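Local structure of thiamine-binding periplasmic protein (Escherichia coli, 2QRY) at residues L171-K176 with A237-G242; A106-V111 with F268-A273. The protein binds thiamine, thiamine phosphate and thiamine diphosphate with high affinity as the periplasmic component of the ThiBPQ ABC transporter, which imports thiamine. One frame throughout, in Å; residues are numbered along the deposited sequence.

Contact 1: residues L171-K176 with A237-G242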
# COMPACT_ATOMS: atom_id res chain seq x y z
N LEU A 171 2.75 2.86 -11.29
CA LEU A 171 2.56 3.91 -12.28
C LEU A 171 3.53 5.05 -12.03
O LEU A 171 4.18 5.53 -12.96
CB LEU A 171 1.13 4.46 -12.24
CG LEU A 171 0.87 5.65 -13.18
CD1 LEU A 171 0.41 5.14 -14.55
CD2 LEU A 171 -0.19 6.57 -12.59
N LEU A 172 3.66 5.46 -10.77
CA LEU A 172 4.55 6.56 -10.43
C LEU A 172 6.02 6.16 -10.50
O LEU A 172 6.88 6.96 -10.87
CB LEU A 172 4.21 7.10 -9.04
CG LEU A 172 2.72 7.48 -8.91
CD1 LEU A 172 2.38 7.77 -7.46
CD2 LEU A 172 2.42 8.68 -9.80
N TRP A 173 6.29 4.90 -10.17
CA TRP A 173 7.64 4.37 -10.21
C TRP A 173 8.15 4.44 -11.65
O TRP A 173 9.27 4.88 -11.90
CB TRP A 173 7.64 2.94 -9.71
CG TRP A 173 9.00 2.34 -9.52
CD1 TRP A 173 10.19 3.01 -9.43
CD2 TRP A 173 9.29 0.96 -9.28
NE1 TRP A 173 11.20 2.13 -9.14
CE2 TRP A 173 10.68 0.86 -9.04
CE3 TRP A 173 8.51 -0.20 -9.24
CZ2 TRP A 173 11.31 -0.36 -8.77
CZ3 TRP A 173 9.14 -1.42 -8.97
CH2 TRP A 173 10.52 -1.48 -8.73
N MSE A 174 7.32 3.99 -12.58
CA MSE A 174 7.67 4.02 -13.99
C MSE A 174 7.87 5.48 -14.45
O MSE A 174 8.76 5.78 -15.24
CB MSE A 174 6.56 3.39 -14.82
CG MSE A 174 6.47 1.87 -14.72
SE MSE A 174 7.77 1.00 -15.87
CE MSE A 174 6.80 1.10 -17.56
N GLN A 175 7.02 6.37 -13.94
CA GLN A 175 7.10 7.79 -14.30
C GLN A 175 8.44 8.39 -13.86
O GLN A 175 9.06 9.18 -14.58
CB GLN A 175 5.95 8.56 -13.66
CG GLN A 175 5.84 9.99 -14.12
CD GLN A 175 5.46 10.10 -15.59
OE1 GLN A 175 5.82 11.06 -16.25
NE2 GLN A 175 4.73 9.11 -16.09
N LYS A 176 8.89 8.01 -12.67
CA LYS A 176 10.16 8.48 -12.15
C LYS A 176 11.29 8.00 -13.06
O LYS A 176 12.20 8.76 -13.41
CB LYS A 176 10.41 7.92 -10.74
CG LYS A 176 9.67 8.62 -9.62
CD LYS A 176 10.24 10.00 -9.36
CE LYS A 176 9.60 10.62 -8.13
NZ LYS A 176 10.14 11.97 -7.83
N ALA A 237 13.03 -8.30 -6.11
CA ALA A 237 14.18 -7.84 -6.88
C ALA A 237 14.54 -6.40 -6.53
O ALA A 237 13.70 -5.51 -6.58
CB ALA A 237 13.90 -7.97 -8.36
N ASN A 238 15.80 -6.19 -6.17
CA ASN A 238 16.30 -4.87 -5.80
C ASN A 238 16.79 -4.17 -7.07
O ASN A 238 17.81 -4.55 -7.64
CB ASN A 238 17.44 -5.04 -4.78
CG ASN A 238 17.84 -3.72 -4.11
OD1 ASN A 238 17.01 -2.85 -3.84
ND2 ASN A 238 19.13 -3.60 -3.81
N PHE A 239 16.05 -3.15 -7.52
CA PHE A 239 16.44 -2.43 -8.74
C PHE A 239 17.36 -1.24 -8.50
O PHE A 239 17.23 -0.51 -7.52
CB PHE A 239 15.19 -1.98 -9.51
CG PHE A 239 14.37 -3.12 -10.07
CD1 PHE A 239 14.91 -4.41 -10.17
CD2 PHE A 239 13.07 -2.91 -10.52
CE1 PHE A 239 14.18 -5.46 -10.70
CE2 PHE A 239 12.32 -3.96 -11.06
CZ PHE A 239 12.88 -5.24 -11.15
N SER A 240 18.30 -1.06 -9.42
CA SER A 240 19.29 0.01 -9.34
C SER A 240 18.74 1.43 -9.42
O SER A 240 19.40 2.37 -8.99
CB SER A 240 20.38 -0.20 -10.41
OG SER A 240 19.84 -0.21 -11.72
N GLU A 241 17.55 1.61 -9.98
CA GLU A 241 16.98 2.95 -10.05
C GLU A 241 16.50 3.36 -8.66
O GLU A 241 16.31 4.55 -8.38
CB GLU A 241 15.80 3.01 -11.03
CG GLU A 241 16.15 2.67 -12.47
CD GLU A 241 15.80 1.24 -12.82
OE1 GLU A 241 15.54 0.45 -11.89
OE2 GLU A 241 15.79 0.91 -14.03
N GLY A 242 16.31 2.38 -7.79
CA GLY A 242 15.81 2.67 -6.46
C GLY A 242 14.33 2.31 -6.44
O GLY A 242 13.77 1.97 -7.49

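Contact 2: residues A106-V111 with F268-A273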
# COMPACT_ATOMS: atom_id res chain seq x y z
N ALA A 106 2.16 14.37 16.44
CA ALA A 106 3.13 13.97 15.42
C ALA A 106 4.28 13.13 15.97
O ALA A 106 4.71 12.16 15.34
CB ALA A 106 3.67 15.21 14.71
N ASP A 107 4.78 13.51 17.15
CA ASP A 107 5.90 12.81 17.78
C ASP A 107 5.64 11.32 17.99
O ASP A 107 6.54 10.56 18.36
CB ASP A 107 6.22 13.46 19.13
CG ASP A 107 5.03 13.46 20.08
OD1 ASP A 107 4.66 12.38 20.58
OD2 ASP A 107 4.47 14.55 20.32
N ALA A 108 4.40 10.90 17.76
CA ALA A 108 4.03 9.49 17.93
C ALA A 108 4.38 8.65 16.71
O ALA A 108 4.24 7.43 16.72
CB ALA A 108 2.54 9.38 18.23
N VAL A 109 4.86 9.31 15.65
CA VAL A 109 5.19 8.64 14.40
C VAL A 109 6.64 8.83 13.93
O VAL A 109 7.20 9.91 14.06
CB VAL A 109 4.22 9.09 13.29
CG1 VAL A 109 4.82 8.85 11.92
CG2 VAL A 109 2.91 8.36 13.43
N ASN A 110 7.21 7.77 13.36
CA ASN A 110 8.58 7.79 12.84
C ASN A 110 8.61 7.13 11.46
O ASN A 110 8.57 5.91 11.33
CB ASN A 110 9.50 7.05 13.81
CG ASN A 110 10.93 7.00 13.32
OD1 ASN A 110 11.43 7.97 12.75
ND2 ASN A 110 11.61 5.88 13.56
N VAL A 111 8.70 7.96 10.43
CA VAL A 111 8.69 7.50 9.05
C VAL A 111 9.80 8.09 8.19
O VAL A 111 10.24 9.21 8.41
CB VAL A 111 7.32 7.85 8.39
CG1 VAL A 111 7.37 7.63 6.90
CG2 VAL A 111 6.22 7.03 9.01
N PHE A 268 -4.45 5.43 19.00
CA PHE A 268 -4.14 4.05 19.36
C PHE A 268 -3.46 3.33 18.20
O PHE A 268 -2.75 2.34 18.39
CB PHE A 268 -5.45 3.35 19.75
CG PHE A 268 -5.40 1.85 19.62
CD1 PHE A 268 -5.79 1.24 18.43
CD2 PHE A 268 -4.96 1.06 20.67
CE1 PHE A 268 -5.74 -0.15 18.30
CE2 PHE A 268 -4.90 -0.32 20.55
CZ PHE A 268 -5.30 -0.93 19.36
N MSE A 269 -3.68 3.84 17.00
CA MSE A 269 -3.10 3.25 15.80
C MSE A 269 -1.58 3.39 15.79
O MSE A 269 -0.87 2.43 15.47
CB MSE A 269 -3.72 3.92 14.58
CG MSE A 269 -3.39 3.25 13.27
SE MSE A 269 -4.45 4.01 11.86
CE MSE A 269 -3.55 5.71 11.68
N VAL A 270 -1.07 4.57 16.13
CA VAL A 270 0.37 4.79 16.15
C VAL A 270 1.00 4.29 17.44
O VAL A 270 2.16 4.60 17.73
CB VAL A 270 0.70 6.28 15.99
CG1 VAL A 270 0.15 6.79 14.68
CG2 VAL A 270 0.12 7.07 17.16
N SER A 271 0.25 3.51 18.22
CA SER A 271 0.77 2.98 19.47
C SER A 271 1.19 1.53 19.29
O SER A 271 0.90 0.91 18.28
CB SER A 271 -0.30 3.06 20.56
OG SER A 271 -1.22 1.99 20.46
N PRO A 272 1.89 0.96 20.29
CA PRO A 272 2.38 -0.42 20.27
C PRO A 272 1.32 -1.51 20.10
O PRO A 272 1.53 -2.46 19.36
CB PRO A 272 3.11 -0.55 21.61
CG PRO A 272 3.66 0.83 21.81
CD PRO A 272 2.47 1.69 21.44
N ALA A 273 0.19 -1.38 20.79
CA ALA A 273 -0.86 -2.38 20.69
C ALA A 273 -1.26 -2.60 19.23
O ALA A 273 -1.66 -3.70 18.83
CB ALA A 273 -2.07 -1.96 21.51

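Contact 1: residues L171-K176 with A237-G242
With CG anti to the backbone N (chi1 -172°), the indole of Trp173 is carried away from helix 165-178 to the turn at Phe239; the CG of Phe239 is anti to its own carbonyl carbon, which turns the phenyl ring toward the indole. The indole is received by a type I beta turn, Phe239 to Gly242, in the connection between strands 234-236 and 243-252 of this periplasmic solute-binding fold. The turn is closed by Gly242 N donating to Phe239 O, at 3.0 Å. Glycine suits its last position because, at this positive phi, a CB would collide with the carbonyl oxygen of Glu241.

The indole makes two contacts, one through its benzo end and one through its N-H. The benzo end meets the phenyl ring, CH2 of Trp173 lying 3.4 Å from CD2 of Phe239. The two rings are near parallel, their planes at 24°, but offset so strongly, with centroids 5.6 Å apart, that little of one ring lies over the other. Leu144 of helix 144-149 touches both aromatics, and the ring of His243 also meets the indole. A leucine in place of Trp173 would probably leave Gly242 O without this donor and open a gap beside Phe239. Tryptophan fits because a single rigid group supplies both an apolar surface and an N-H in a buried setting. That N-H makes a bent bond: Trp173 NE1 lies 3.1 Å from Gly242 O, with an angle of 136° at the hydrogen.

Contact 2: residues A106-V111 with F268-A273
Val270 turns its CB toward the segment 106-111 and spreads its two methyls over two neighbouring residues, one branch for each. CG2 meets the methyl of Ala108, with Val270 CG2 and Ala108 CB 3.5 Å apart. CG1 instead meets Val109, where Val270 CG1 and Val109 CG2 approach to 3.4 Å, tighter than usual for two carbons. The side chains of the two valines cross at about a right angle, and the touch is made by one methyl from each. The first torsion of Val270 accounts for the division of labour: CG1 is anti to the carbonyl carbon (chi1 -60°), whereas CG2 sits between the backbone N and that carbon, on the side of Ala108.

The backbones come close here, with CA of Ala108 and CA of Val270 6.2 Å apart, so the small methyl of alanine suits this position, also pointing at the other segment. Val270 CB lies 3.8 Å from Ala108 O as well. The beta-branched valines offer compact apolar surfaces, and the contact continues beyond the pair: Val109 also touches Val287, and Val270 rests on Val121 of strand 121-133.

Each segment braces its own bend. Val109 N bonds to Ala106 O at 2.9 Å, closing the short 3-10 turn. In the other segment Ser271, whose CB is directed away from 106-111, places OG 2.6 Å from Phe268 O and donates to it. Val270 has just left helical geometry after helix 259-269, and Ser271 occupies the N-cap position of helix 272-275. Plain apolar packing thus joins a 3-10 turn, in the long connection leading to strand 121-133, to a tight helix-to-helix junction of the solute-binding fold.

Overall arrangement
Contacts 1 and 2 lie well apart in the single chain, their centres 28 Å from each other and their nearest atoms about 15 Å, without touching. Along the sequence, contact 1 is nested inside the long loop that contact 2 closes, since 106-111 and 268-273 enclose both 171-176 and 237-242. Contact 1 is the more deeply buried; in it the side chain of Trp173 is about 8 Å from that of Thr219, a thiamine-binding residue, and about 14 Å from the bound thiamin phosphate. Contact 2 lies away from the known binding residues. Strand 121-133, on which Val270 packs, is paired antiparallel with strand 243-252, which follows the turn of contact 1.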